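Local coordinates for protein glycinin A3B4 subunit (Glycine max, PDB 2D5F) that serves as an 11S seed storage globulin of soybean, probably an amino-acid and nitrogen reserve for the germinating seedling, and packs as a hexamer of two-cupin subunits, at residues P160-L165 and I171-T176; I125-P130 and R363-S368; E465-S470 and S476-L481; D342-K347 and V373-G378. One frame throughout, in Å; residues are numbered along the deposited sequence.

Contact 1: residues P160-L165 and I171-T176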
loop_
_atom_site.group_PDB
_atom_site.type_symbol
_atom_site.label_atom_id
_atom_site.label_comp_id
_atom_site.label_asym_id
_atom_site.label_seq_id
_atom_site.Cartn_x
_atom_site.Cartn_y
_atom_site.Cartn_z
ATOM N N PRO B 160 -14.463 28.295 2.023
ATOM C CA PRO B 160 -14.652 27.552 3.267
ATOM C C PRO B 160 -16.169 27.408 3.405
ATOM O O PRO B 160 -16.922 28.282 2.965
ATOM C CB PRO B 160 -14.037 28.474 4.319
ATOM C CG PRO B 160 -14.204 29.841 3.725
ATOM C CD PRO B 160 -13.856 29.614 2.280
ATOM N N ARG B 161 -16.622 26.300 3.977
ATOM C CA ARG B 161 -18.055 26.068 4.137
ATOM C C ARG B 161 -18.307 25.329 5.436
ATOM O O ARG B 161 -17.560 24.416 5.779
ATOM C CB ARG B 161 -18.607 25.188 3.007
ATOM C CG ARG B 161 -18.636 25.773 1.609
ATOM C CD ARG B 161 -19.284 24.756 0.678
ATOM N NE ARG B 161 -19.643 25.301 -0.630
ATOM C CZ ARG B 161 -18.770 25.634 -1.575
ATOM N NH1 ARG B 161 -19.201 26.121 -2.732
ATOM N NH2 ARG B 161 -17.467 25.476 -1.365
ATOM N N VAL B 162 -19.372 25.708 6.138
ATOM C CA VAL B 162 -19.742 25.048 7.384
ATOM C C VAL B 162 -21.216 24.649 7.317
ATOM O O VAL B 162 -22.100 25.503 7.206
ATOM C CB VAL B 162 -19.535 25.964 8.613
ATOM C CG1 VAL B 162 -19.800 25.171 9.900
ATOM C CG2 VAL B 162 -18.119 26.512 8.624
ATOM N N PHE B 163 -21.474 23.347 7.360
ATOM C CA PHE B 163 -22.838 22.840 7.316
ATOM C C PHE B 163 -23.304 22.565 8.743
ATOM O O PHE B 163 -22.854 21.604 9.369
ATOM C CB PHE B 163 -22.914 21.545 6.493
ATOM C CG PHE B 163 -22.618 21.728 5.026
ATOM C CD1 PHE B 163 -21.320 21.991 4.586
ATOM C CD2 PHE B 163 -23.641 21.650 4.085
ATOM C CE1 PHE B 163 -21.049 22.176 3.228
ATOM C CE2 PHE B 163 -23.382 21.832 2.724
ATOM C CZ PHE B 163 -22.084 22.095 2.293
ATOM N N TYR B 164 -24.192 23.405 9.272
ATOM C CA TYR B 164 -24.676 23.182 10.629
ATOM C C TYR B 164 -25.871 22.246 10.638
ATOM O O TYR B 164 -26.772 22.362 9.805
ATOM C CB TYR B 164 -25.048 24.505 11.321
ATOM C CG TYR B 164 -23.867 25.195 11.962
ATOM C CD1 TYR B 164 -23.171 26.204 11.293
ATOM C CD2 TYR B 164 -23.399 24.790 13.216
ATOM C CE1 TYR B 164 -22.031 26.790 11.857
ATOM C CE2 TYR B 164 -22.269 25.362 13.782
ATOM C CZ TYR B 164 -21.588 26.358 13.101
ATOM O OH TYR B 164 -20.455 26.899 13.661
ATOM N N LEU B 165 -25.858 21.301 11.569
ATOM C CA LEU B 165 -26.950 20.352 11.706
ATOM C C LEU B 165 -28.010 20.909 12.654
ATOM O O LEU B 165 -29.136 20.415 12.702
ATOM C CB LEU B 165 -26.418 19.020 12.244
ATOM C CG LEU B 165 -25.668 18.148 11.235
ATOM C CD1 LEU B 165 -24.815 17.133 11.955
ATOM C CD2 LEU B 165 -26.671 17.468 10.326
ATOM N N ILE B 171 -23.129 33.726 9.214
ATOM C CA ILE B 171 -22.058 33.323 8.305
ATOM C C ILE B 171 -20.712 33.513 8.998
ATOM O O ILE B 171 -20.453 34.566 9.585
ATOM C CB ILE B 171 -22.075 34.173 7.019
ATOM C CG1 ILE B 171 -23.437 34.053 6.333
ATOM C CG2 ILE B 171 -20.973 33.706 6.067
ATOM C CD1 ILE B 171 -23.748 32.661 5.831
ATOM N N GLU B 172 -19.852 32.500 8.937
ATOM C CA GLU B 172 -18.546 32.598 9.581
ATOM C C GLU B 172 -17.480 33.115 8.624
ATOM O O GLU B 172 -16.481 33.698 9.047
ATOM C CB GLU B 172 -18.142 31.237 10.159
ATOM C CG GLU B 172 -19.115 30.760 11.216
ATOM C CD GLU B 172 -18.799 29.386 11.770
ATOM O OE1 GLU B 172 -19.652 28.850 12.501
ATOM O OE2 GLU B 172 -17.709 28.844 11.490
ATOM N N HIS B 173 -17.702 32.903 7.331
ATOM C CA HIS B 173 -16.771 33.361 6.310
ATOM C C HIS B 173 -17.577 34.192 5.329
ATOM O O HIS B 173 -17.939 33.729 4.249
ATOM C CB HIS B 173 -16.111 32.161 5.616
ATOM C CG HIS B 173 -15.492 31.190 6.573
ATOM N ND1 HIS B 173 -16.206 30.163 7.155
ATOM C CD2 HIS B 173 -14.248 31.132 7.103
ATOM C CE1 HIS B 173 -15.427 29.515 8.006
ATOM N NE2 HIS B 173 -14.235 30.085 7.994
ATOM N N PRO B 174 -17.878 35.445 5.710
ATOM C CA PRO B 174 -18.653 36.390 4.905
ATOM C C PRO B 174 -18.082 36.678 3.527
ATOM O O PRO B 174 -18.830 36.935 2.583
ATOM C CB PRO B 174 -18.704 37.631 5.792
ATOM C CG PRO B 174 -17.421 37.563 6.537
ATOM C CD PRO B 174 -17.354 36.105 6.918
ATOM N N GLU B 175 -16.762 36.631 3.404
ATOM C CA GLU B 175 -16.141 36.901 2.119
ATOM C C GLU B 175 -16.641 35.951 1.032
ATOM O O GLU B 175 -16.495 36.240 -0.153
ATOM C CB GLU B 175 -14.613 36.812 2.224
ATOM C CG GLU B 175 -14.037 35.398 2.280
ATOM C CD GLU B 175 -13.957 34.827 3.683
ATOM O OE1 GLU B 175 -13.262 33.801 3.849
ATOM O OE2 GLU B 175 -14.578 35.388 4.615
ATOM N N THR B 176 -17.245 34.831 1.429
ATOM C CA THR B 176 -17.749 33.857 0.458
ATOM C C THR B 176 -19.149 34.177 -0.065
ATOM O O THR B 176 -19.586 33.605 -1.065
ATOM C CB THR B 176 -17.799 32.420 1.041
ATOM O OG1 THR B 176 -18.732 32.372 2.128
ATOM C CG2 THR B 176 -16.421 31.981 1.520
HETATM O O HOH W 1 -17.345 26.437 13.018
#
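Pro160 and His173 approach with their CA atoms 6.9 Å apart, while Val162 and Glu172 stand about an ångström wider, and no backbone hydrogen bond crosses between 160-165 and 171-176: side chains join them. The ring of Pro160 lies over one face of the His173 imidazole, its CB 3.8 Å from the ring centroid and 7° off the normal, a CH-pi contact that suits a compact, rigid pyrrolidine ring, whose CB and CG can lie close over an aromatic face. Farther round the ring, Pro160 CD meets Thr176 CG2 at 3.6 Å. Thr176 can offer this methyl because its first torsion (64°) sets OG1 between the backbone N and the carbonyl carbon, where OG1 donates to His173 O at 2.6 Å with a C=O...donor angle of 171°. Thr176 N reaches the same carbonyl, which is thus held by two donors.

Val162 CG2 lies near the edge of the His173 ring and 3.7 Å from Glu172 OE2. The extended Glu172 chain carries its carboxylate on to Tyr164, whose OH is modelled donating to Glu172 OE1 at 2.4 Å, a length too short to be trusted exactly. OE1 lies in the plane of the tyrosine ring, and a water donates to both Tyr164 OH and Glu172 OE2.

Tyr164 OH also bonds His58, which lines the carbonate pocket, making the tyrosine a second-shell residue of that site. Tyr164 and Glu172 both rest on Ile30 of strand 28-32, His173 packs on Thr32 of the same strand, and Val162 and Tyr164 touch Ser61 of strand 56-62.

Contact 2: residues I125-P130 and R363-S368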
loop_
_atom_site.group_PDB
_atom_site.type_symbol
_atom_site.label_atom_id
_atom_site.label_comp_id
_atom_site.label_asym_id
_atom_site.label_seq_id
_atom_site.Cartn_x
_atom_site.Cartn_y
_atom_site.Cartn_z
ATOM N N ILE B 125 -10.463 17.132 12.466
ATOM C CA ILE B 125 -11.846 16.894 12.049
ATOM C C ILE B 125 -11.851 16.318 10.630
ATOM O O ILE B 125 -11.382 16.967 9.699
ATOM C CB ILE B 125 -12.679 18.190 11.999
ATOM C CG1 ILE B 125 -12.490 19.016 13.280
ATOM C CG2 ILE B 125 -14.148 17.836 11.786
ATOM C CD1 ILE B 125 -12.867 18.293 14.554
ATOM N N PRO B 126 -12.374 15.092 10.448
ATOM C CA PRO B 126 -12.410 14.489 9.109
ATOM C C PRO B 126 -13.428 15.191 8.206
ATOM O O PRO B 126 -14.426 15.735 8.685
ATOM C CB PRO B 126 -12.826 13.044 9.380
ATOM C CG PRO B 126 -12.381 12.798 10.793
ATOM C CD PRO B 126 -12.740 14.102 11.476
ATOM N N PRO B 127 -13.188 15.183 6.887
ATOM C CA PRO B 127 -14.123 15.830 5.963
ATOM C C PRO B 127 -15.497 15.164 6.047
ATOM O O PRO B 127 -15.599 13.935 6.118
ATOM C CB PRO B 127 -13.475 15.614 4.594
ATOM C CG PRO B 127 -12.008 15.472 4.915
ATOM C CD PRO B 127 -12.020 14.643 6.165
ATOM N N GLY B 128 -16.541 15.989 6.066
ATOM C CA GLY B 128 -17.903 15.489 6.098
ATOM C C GLY B 128 -18.390 14.875 7.392
ATOM O O GLY B 128 -19.566 14.552 7.507
ATOM N N VAL B 129 -17.500 14.709 8.365
ATOM C CA VAL B 129 -17.884 14.118 9.642
ATOM C C VAL B 129 -18.366 15.188 10.627
ATOM O O VAL B 129 -17.641 16.146 10.926
ATOM C CB VAL B 129 -16.704 13.353 10.285
ATOM C CG1 VAL B 129 -17.101 12.849 11.663
ATOM C CG2 VAL B 129 -16.285 12.184 9.386
ATOM N N PRO B 130 -19.600 15.036 11.142
ATOM C CA PRO B 130 -20.162 15.999 12.098
ATOM C C PRO B 130 -19.395 15.975 13.419
ATOM O O PRO B 130 -18.950 14.918 13.865
ATOM C CB PRO B 130 -21.595 15.505 12.302
ATOM C CG PRO B 130 -21.873 14.657 11.082
ATOM C CD PRO B 130 -20.563 13.960 10.858
ATOM N N ARG B 363 -2.691 10.751 7.416
ATOM C CA ARG B 363 -2.254 10.278 6.112
ATOM C C ARG B 363 -3.291 10.583 5.031
ATOM O O ARG B 363 -2.943 10.997 3.928
ATOM C CB ARG B 363 -1.975 8.779 6.162
ATOM C CG ARG B 363 -1.217 8.272 4.957
ATOM C CD ARG B 363 -0.474 6.992 5.290
ATOM N NE ARG B 363 0.722 6.852 4.467
ATOM C CZ ARG B 363 0.705 6.665 3.151
ATOM N NH1 ARG B 363 -0.449 6.588 2.502
ATOM N NH2 ARG B 363 1.847 6.568 2.480
ATOM N N GLN B 364 -4.566 10.403 5.346
ATOM C CA GLN B 364 -5.605 10.690 4.363
ATOM C C GLN B 364 -6.003 12.163 4.290
ATOM O O GLN B 364 -6.632 12.581 3.323
ATOM C CB GLN B 364 -6.857 9.855 4.650
ATOM C CG GLN B 364 -6.670 8.361 4.431
ATOM C CD GLN B 364 -6.064 8.033 3.073
ATOM O OE1 GLN B 364 -4.875 8.258 2.836
ATOM N NE2 GLN B 364 -6.885 7.506 2.171
ATOM N N PHE B 365 -5.626 12.953 5.294
ATOM C CA PHE B 365 -6.002 14.366 5.311
ATOM C C PHE B 365 -4.940 15.348 4.821
ATOM O O PHE B 365 -5.209 16.545 4.701
ATOM C CB PHE B 365 -6.455 14.761 6.715
ATOM C CG PHE B 365 -7.454 13.812 7.310
ATOM C CD1 PHE B 365 -8.461 13.253 6.523
ATOM C CD2 PHE B 365 -7.391 13.475 8.656
ATOM C CE1 PHE B 365 -9.390 12.371 7.071
ATOM C CE2 PHE B 365 -8.316 12.592 9.217
ATOM C CZ PHE B 365 -9.320 12.037 8.420
ATOM N N GLY B 366 -3.741 14.846 4.543
ATOM C CA GLY B 366 -2.671 15.705 4.052
ATOM C C GLY B 366 -2.263 16.861 4.956
ATOM O O GLY B 366 -1.969 17.964 4.479
ATOM N N LEU B 367 -2.227 16.618 6.261
ATOM C CA LEU B 367 -1.844 17.663 7.200
ATOM C C LEU B 367 -0.920 17.178 8.301
ATOM O O LEU B 367 -0.982 16.031 8.717
ATOM C CB LEU B 367 -3.084 18.273 7.849
ATOM C CG LEU B 367 -3.957 19.207 7.017
ATOM C CD1 LEU B 367 -5.267 19.431 7.741
ATOM C CD2 LEU B 367 -3.229 20.531 6.789
ATOM N N SER B 368 -0.058 18.073 8.765
ATOM C CA SER B 368 0.851 17.781 9.863
ATOM C C SER B 368 1.145 19.104 10.550
ATOM O O SER B 368 0.670 20.156 10.121
ATOM C CB SER B 368 2.144 17.126 9.364
ATOM O OG SER B 368 2.789 17.921 8.399
#
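Phe365 meets Pro126 and Pro127 through apolar packing alone; no hydrogen bond crosses between the segments. Its far end does the touching: CZ lies 3.8 Å from Pro126 CB and 3.9 Å from Pro126 CG, while CE1 comes within 3.6 Å of Pro127 CD. Both prolines approach the ring obliquely, and a first torsion of -49°, with CG beside the backbone N, swings the ring out from the helix end toward them. Two adjoining proline rings make a stiff apolar ledge, and a large flat phenyl suits it. Shortened to an alanine, the side chain would no longer reach Pro126 or Pro127, and a gap would probably open where the ring had lain between the two domains.

The ledge belongs to the first cupin domain and the phenylalanine to the second, which places this packing at the interface of the two barrels of a bicupin chain.

Backbone bonds shape each side separately. Pro126 to Val129 form a type II turn, closed by Val129 N to Pro126 O at 3.3 Å, with Pro127 and Gly128 at its corners; the positive phi of Gly128 (72°) suits glycine. Gly366, also with positive phi, takes the chain out of helix 362-365. Gln364 O accepts from Asn153 ND2, and Gly128 O bonds Trp384 of the second subunit.

Contact 3: residues E465-S470 and S476-L481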
loop_
_atom_site.group_PDB
_atom_site.type_symbol
_atom_site.label_atom_id
_atom_site.label_comp_id
_atom_site.label_asym_id
_atom_site.label_seq_id
_atom_site.Cartn_x
_atom_site.Cartn_y
_atom_site.Cartn_z
ATOM N N GLU B 465 35.279 21.106 -0.573
ATOM C CA GLU B 465 35.679 21.887 -1.737
ATOM C C GLU B 465 34.520 22.425 -2.560
ATOM O O GLU B 465 34.696 23.376 -3.335
ATOM C CB GLU B 465 36.626 21.088 -2.630
ATOM C CG GLU B 465 38.065 21.126 -2.140
ATOM C CD GLU B 465 39.036 20.525 -3.132
ATOM O OE1 GLU B 465 38.864 20.758 -4.345
ATOM O OE2 GLU B 465 39.979 19.834 -2.698
ATOM N N VAL B 466 33.339 21.831 -2.415
ATOM C CA VAL B 466 32.195 22.349 -3.155
ATOM C C VAL B 466 31.821 23.638 -2.439
ATOM O O VAL B 466 31.511 24.640 -3.072
ATOM C CB VAL B 466 30.985 21.377 -3.149
ATOM C CG1 VAL B 466 29.738 22.094 -3.656
ATOM C CG2 VAL B 466 31.274 20.184 -4.049
ATOM N N LEU B 467 31.881 23.603 -1.113
ATOM C CA LEU B 467 31.569 24.766 -0.288
ATOM C C LEU B 467 32.594 25.890 -0.515
ATOM O O LEU B 467 32.227 27.058 -0.638
ATOM C CB LEU B 467 31.554 24.357 1.189
ATOM C CG LEU B 467 30.224 24.149 1.938
ATOM C CD1 LEU B 467 29.107 23.742 1.000
ATOM C CD2 LEU B 467 30.432 23.105 3.025
ATOM N N SER B 468 33.874 25.532 -0.570
ATOM C CA SER B 468 34.931 26.527 -0.783
ATOM C C SER B 468 34.722 27.293 -2.075
ATOM O O SER B 468 34.732 28.519 -2.089
ATOM C CB SER B 468 36.309 25.860 -0.820
ATOM O OG SER B 468 36.730 25.498 0.484
ATOM N N ASN B 469 34.537 26.556 -3.161
ATOM C CA ASN B 469 34.326 27.157 -4.468
ATOM C C ASN B 469 32.971 27.855 -4.598
ATOM O O ASN B 469 32.809 28.761 -5.417
ATOM C CB ASN B 469 34.485 26.084 -5.546
ATOM C CG ASN B 469 35.938 25.665 -5.733
ATOM O OD1 ASN B 469 36.722 26.384 -6.351
ATOM N ND2 ASN B 469 36.305 24.509 -5.184
ATOM N N SER B 470 32.000 27.441 -3.790
ATOM C CA SER B 470 30.682 28.051 -3.845
ATOM C C SER B 470 30.658 29.419 -3.181
ATOM O O SER B 470 30.080 30.362 -3.718
ATOM C CB SER B 470 29.636 27.144 -3.173
ATOM O OG SER B 470 29.358 26.003 -3.967
ATOM N N SER B 476 39.906 26.270 6.238
ATOM C CA SER B 476 39.654 26.392 7.671
ATOM C C SER B 476 38.267 26.972 7.933
ATOM O O SER B 476 37.560 26.511 8.825
ATOM C CB SER B 476 40.724 27.268 8.339
ATOM O OG SER B 476 40.708 28.590 7.830
ATOM N N GLN B 477 37.879 27.982 7.159
ATOM C CA GLN B 477 36.562 28.594 7.325
ATOM C C GLN B 477 35.471 27.545 7.098
ATOM O O GLN B 477 34.528 27.449 7.879
ATOM C CB GLN B 477 36.373 29.756 6.338
ATOM C CG GLN B 477 37.212 30.993 6.637
ATOM C CD GLN B 477 36.981 32.110 5.630
ATOM O OE1 GLN B 477 37.276 31.959 4.443
ATOM N NE2 GLN B 477 36.448 33.237 6.099
ATOM N N VAL B 478 35.607 26.766 6.028
ATOM C CA VAL B 478 34.635 25.722 5.709
ATOM C C VAL B 478 34.560 24.715 6.846
ATOM O O VAL B 478 33.473 24.324 7.284
ATOM C CB VAL B 478 35.015 24.978 4.404
ATOM C CG1 VAL B 478 34.135 23.739 4.224
ATOM C CG2 VAL B 478 34.849 25.908 3.213
ATOM N N ARG B 479 35.727 24.302 7.324
ATOM C CA ARG B 479 35.816 23.345 8.415
ATOM C C ARG B 479 35.052 23.812 9.649
ATOM O O ARG B 479 34.363 23.024 10.295
ATOM C CB ARG B 479 37.285 23.106 8.767
ATOM C CG ARG B 479 37.527 22.577 10.165
ATOM C CD ARG B 479 38.930 22.031 10.273
ATOM N NE ARG B 479 39.049 20.795 9.512
ATOM C CZ ARG B 479 38.614 19.618 9.946
ATOM N NH1 ARG B 479 38.040 19.520 11.140
ATOM N NH2 ARG B 479 38.732 18.545 9.180
ATOM N N GLN B 480 35.174 25.094 9.970
ATOM C CA GLN B 480 34.497 25.649 11.134
ATOM C C GLN B 480 32.979 25.655 10.930
ATOM O O GLN B 480 32.218 25.507 11.883
ATOM C CB GLN B 480 35.013 27.069 11.413
ATOM C CG GLN B 480 34.072 28.185 10.991
ATOM C CD GLN B 480 33.403 28.843 12.177
ATOM O OE1 GLN B 480 32.955 28.168 13.103
ATOM N NE2 GLN B 480 33.329 30.167 12.156
ATOM N N LEU B 481 32.545 25.826 9.683
ATOM C CA LEU B 481 31.120 25.833 9.364
ATOM C C LEU B 481 30.522 24.440 9.492
ATOM O O LEU B 481 29.433 24.271 10.041
ATOM C CB LEU B 481 30.881 26.325 7.937
ATOM C CG LEU B 481 30.427 27.765 7.701
ATOM C CD1 LEU B 481 30.007 27.898 6.241
ATOM C CD2 LEU B 481 29.257 28.120 8.621
#
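Val478 divides its two methyls between Leu467 and Ser468: at a chi1 of 170°, CG1 stands trans to the backbone N and faces the leucine, while CG2, trans to the carbonyl carbon, faces the serine. Leu467 has a chi1 of -103°, away from the usual staggered positions, and in this pose its CD2 lies 3.9 Å and its CB 4.0 Å from Val478 CG1. Ser468 OG sits beside its own backbone N and is only 3.3 Å from Val478 CG2, a tight van der Waals contact. A compact branched valine fits here, where the CA atoms of Ser468 and Val478 come within 6.5 Å; the small serine permits that approach, and its hydroxyl has weak hydrogen bonds with Ser464 O and Leu473 O.

On the first helix, polar side chains bond back to the backbone one turn earlier. Asn469 ND2 donates to Glu465 O at 2.7 Å, and Ser470 OG donates to Val466 O from the face of that carbonyl opposite to Ser470 N.

Two short consecutive helices, 464-471 and 475-483, are joined by a tight loop and set across one another, and Leu473 of that loop packs on Val478 and Leu481. The pair stands far from the chain's centre and grips the third subunit, where Asn469 O meets Arg234, Arg479 meets Leu107 O and Ser470 packs on Leu59, consistent with the helical extensions that join neighbouring cupin subunits in seed globulins.

Contact 4: residues D342-K347 and V373-G378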
loop_
_atom_site.group_PDB
_atom_site.type_symbol
_atom_site.label_atom_id
_atom_site.label_comp_id
_atom_site.label_asym_id
_atom_site.label_seq_id
_atom_site.Cartn_x
_atom_site.Cartn_y
_atom_site.Cartn_z
ATOM N N ASP B 342 10.984 16.746 19.935
ATOM C CA ASP B 342 11.720 15.881 19.021
ATOM C C ASP B 342 13.131 16.420 18.816
ATOM O O ASP B 342 14.059 15.662 18.534
ATOM C CB ASP B 342 10.964 15.767 17.697
ATOM C CG ASP B 342 9.659 15.005 17.849
ATOM O OD1 ASP B 342 8.685 15.326 17.140
ATOM O OD2 ASP B 342 9.608 14.074 18.685
ATOM N N PHE B 343 13.273 17.735 18.960
ATOM C CA PHE B 343 14.561 18.429 18.864
ATOM C C PHE B 343 14.632 19.251 20.150
ATOM O O PHE B 343 13.631 19.837 20.561
ATOM C CB PHE B 343 14.612 19.397 17.680
ATOM C CG PHE B 343 14.563 18.738 16.332
ATOM C CD1 PHE B 343 13.366 18.236 15.828
ATOM C CD2 PHE B 343 15.706 18.669 15.542
ATOM C CE1 PHE B 343 13.307 17.682 14.550
ATOM C CE2 PHE B 343 15.661 18.116 14.263
ATOM C CZ PHE B 343 14.458 17.623 13.765
ATOM N N TYR B 344 15.798 19.307 20.784
ATOM C CA TYR B 344 15.910 20.065 22.025
ATOM C C TYR B 344 17.325 20.510 22.366
ATOM O O TYR B 344 18.276 19.735 22.266
ATOM C CB TYR B 344 15.337 19.245 23.188
ATOM C CG TYR B 344 15.446 19.911 24.547
ATOM C CD1 TYR B 344 16.172 19.310 25.580
ATOM C CD2 TYR B 344 14.823 21.133 24.803
ATOM C CE1 TYR B 344 16.274 19.907 26.831
ATOM C CE2 TYR B 344 14.920 21.741 26.056
ATOM C CZ TYR B 344 15.648 21.120 27.065
ATOM O OH TYR B 344 15.752 21.701 28.310
ATOM N N ASN B 345 17.433 21.780 22.759
ATOM C CA ASN B 345 18.682 22.424 23.172
ATOM C C ASN B 345 18.246 23.267 24.367
ATOM O O ASN B 345 17.609 24.312 24.199
ATOM C CB ASN B 345 19.217 23.341 22.073
ATOM C CG ASN B 345 20.475 24.087 22.496
ATOM O OD1 ASN B 345 20.628 24.459 23.661
ATOM N ND2 ASN B 345 21.372 24.325 21.547
ATOM N N PRO B 346 18.588 22.829 25.589
ATOM C CA PRO B 346 18.216 23.544 26.816
ATOM C C PRO B 346 18.428 25.057 26.818
ATOM O O PRO B 346 17.749 25.776 27.549
ATOM C CB PRO B 346 19.039 22.834 27.895
ATOM C CG PRO B 346 20.250 22.368 27.142
ATOM C CD PRO B 346 19.636 21.829 25.869
ATOM N N LYS B 347 19.347 25.545 25.995
ATOM C CA LYS B 347 19.619 26.972 25.960
ATOM C C LYS B 347 19.055 27.712 24.746
ATOM O O LYS B 347 19.296 28.914 24.594
ATOM C CB LYS B 347 21.130 27.201 26.041
ATOM C CG LYS B 347 21.793 26.486 27.213
ATOM C CD LYS B 347 23.301 26.715 27.229
ATOM C CE LYS B 347 23.980 25.853 28.286
ATOM N NZ LYS B 347 23.454 26.139 29.652
ATOM N N VAL B 373 9.126 26.098 20.520
ATOM C CA VAL B 373 9.312 26.964 21.678
ATOM C C VAL B 373 10.746 27.473 21.648
ATOM O O VAL B 373 11.690 26.688 21.714
ATOM C CB VAL B 373 9.087 26.219 23.008
ATOM C CG1 VAL B 373 9.372 27.156 24.177
ATOM C CG2 VAL B 373 7.658 25.701 23.084
ATOM N N LEU B 374 10.901 28.785 21.510
ATOM C CA LEU B 374 12.222 29.400 21.494
ATOM C C LEU B 374 12.357 30.245 22.745
ATOM O O LEU B 374 11.469 31.033 23.078
ATOM C CB LEU B 374 12.406 30.277 20.253
ATOM C CG LEU B 374 12.470 29.541 18.906
ATOM C CD1 LEU B 374 12.515 30.554 17.760
ATOM C CD2 LEU B 374 13.690 28.632 18.879
ATOM N N TYR B 375 13.456 30.051 23.460
ATOM C CA TYR B 375 13.696 30.809 24.670
ATOM C C TYR B 375 14.323 32.131 24.255
ATOM O O TYR B 375 14.644 32.329 23.078
ATOM C CB TYR B 375 14.631 30.037 25.604
ATOM C CG TYR B 375 14.165 28.628 25.890
ATOM C CD1 TYR B 375 12.846 28.368 26.266
ATOM C CD2 TYR B 375 15.041 27.553 25.788
ATOM C CE1 TYR B 375 12.411 27.068 26.530
ATOM C CE2 TYR B 375 14.618 26.250 26.054
ATOM C CZ TYR B 375 13.306 26.017 26.424
ATOM O OH TYR B 375 12.903 24.732 26.703
ATOM N N ARG B 376 14.484 33.031 25.221
ATOM C CA ARG B 376 15.064 34.346 24.974
ATOM C C ARG B 376 16.299 34.237 24.092
ATOM O O ARG B 376 17.256 33.538 24.426
ATOM C CB ARG B 376 15.420 35.010 26.311
ATOM C CG ARG B 376 15.831 36.473 26.222
ATOM C CD ARG B 376 16.123 37.021 27.618
ATOM N NE ARG B 376 16.693 38.368 27.601
ATOM C CZ ARG B 376 15.999 39.485 27.386
ATOM N NH1 ARG B 376 14.693 39.434 27.167
ATOM N NH2 ARG B 376 16.617 40.661 27.390
ATOM N N ASN B 377 16.257 34.925 22.955
ATOM C CA ASN B 377 17.357 34.934 22.000
ATOM C C ASN B 377 17.592 33.602 21.294
ATOM O O ASN B 377 18.519 33.477 20.492
ATOM C CB ASN B 377 18.645 35.382 22.690
ATOM C CG ASN B 377 18.546 36.791 23.228
ATOM O OD1 ASN B 377 18.205 37.717 22.498
ATOM N ND2 ASN B 377 18.842 36.961 24.511
ATOM N N GLY B 378 16.755 32.613 21.586
ATOM C CA GLY B 378 16.907 31.314 20.953
ATOM C C GLY B 378 16.647 31.406 19.465
ATOM O O GLY B 378 15.696 32.058 19.030
HETATM O O HOH W 2 19.170 31.375 23.475
#
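Tyr375 reaches across to Tyr344 and to the backbone of Asn345, Pro346 and Lys347. From CB, a chi1 of -53° places CG trans to the carbonyl carbon and lays one side of the ring along that backbone. CD2 comes first, 3.7 Å from Pro346 O. CE2 follows, 3.5 Å from Pro346 O and 4.0 Å from Asn345 O; the backbone O of Asn345 stands near the ring plane, at its edge, whereas the backbone O of Pro346 approaches obliquely. At the tip, OH ends 3.7 Å from Tyr344 CE2, in the plane of that ring. None of these is a hydrogen bond. A tyrosine suits a partly exposed place: its ring carbons lie against the 345-347 backbone while the polar OH sits at the far end, beside the edge of Tyr344. A serine in its place would probably lose the ring's contact with the carbonyls of Asn345 and Pro346 and leave the edge of Tyr344 without this neighbour.

Each side is firmly shaped. Asn345 OD1 accepts from Lys347 N at 2.9 Å, an Asx turn that bends the chain at Pro346, and the face of Tyr344 lies against Pro346 N. Tyr375 to Gly378 form a type II turn, in which a CB on Gly378 would clash with Tyr375 O. A water donates to Lys347 O at 2.7 Å and to Arg376 O at 3.0 Å, bridging the two segments. Asp342 makes a salt bridge to Lys113 of the fourth subunit.

Strand 349-354 lies between strands 343-345 and 368-374: a classic bulge of Asp342 and Phe343 faces Ile351 on one side, and Val373 pairs with Arg350 on the other.

In the fold
From the N terminus, contact 2 opens first, at 125-130 in the first cupin domain. Contact 1 closes a short loop at 160-176, wholly nested within the span of contact 2; the two touch where Leu165 CD1 packs on Pro130 CB, and both meet the second subunit. Contact 4 then opens at 342-347, before 363-368 closes contact 2, and itself closes just afterwards at 373-378, so these two cross. Contact 2 joins the two cupin domains, while contact 4 ties the second domain's strand 343-345, outermost in its sheet within this chain, to the turn after strand 368-374. Contact 3 follows in series, a peripheral pair of consecutive short helices about 27 Å from contact 4, centre to centre.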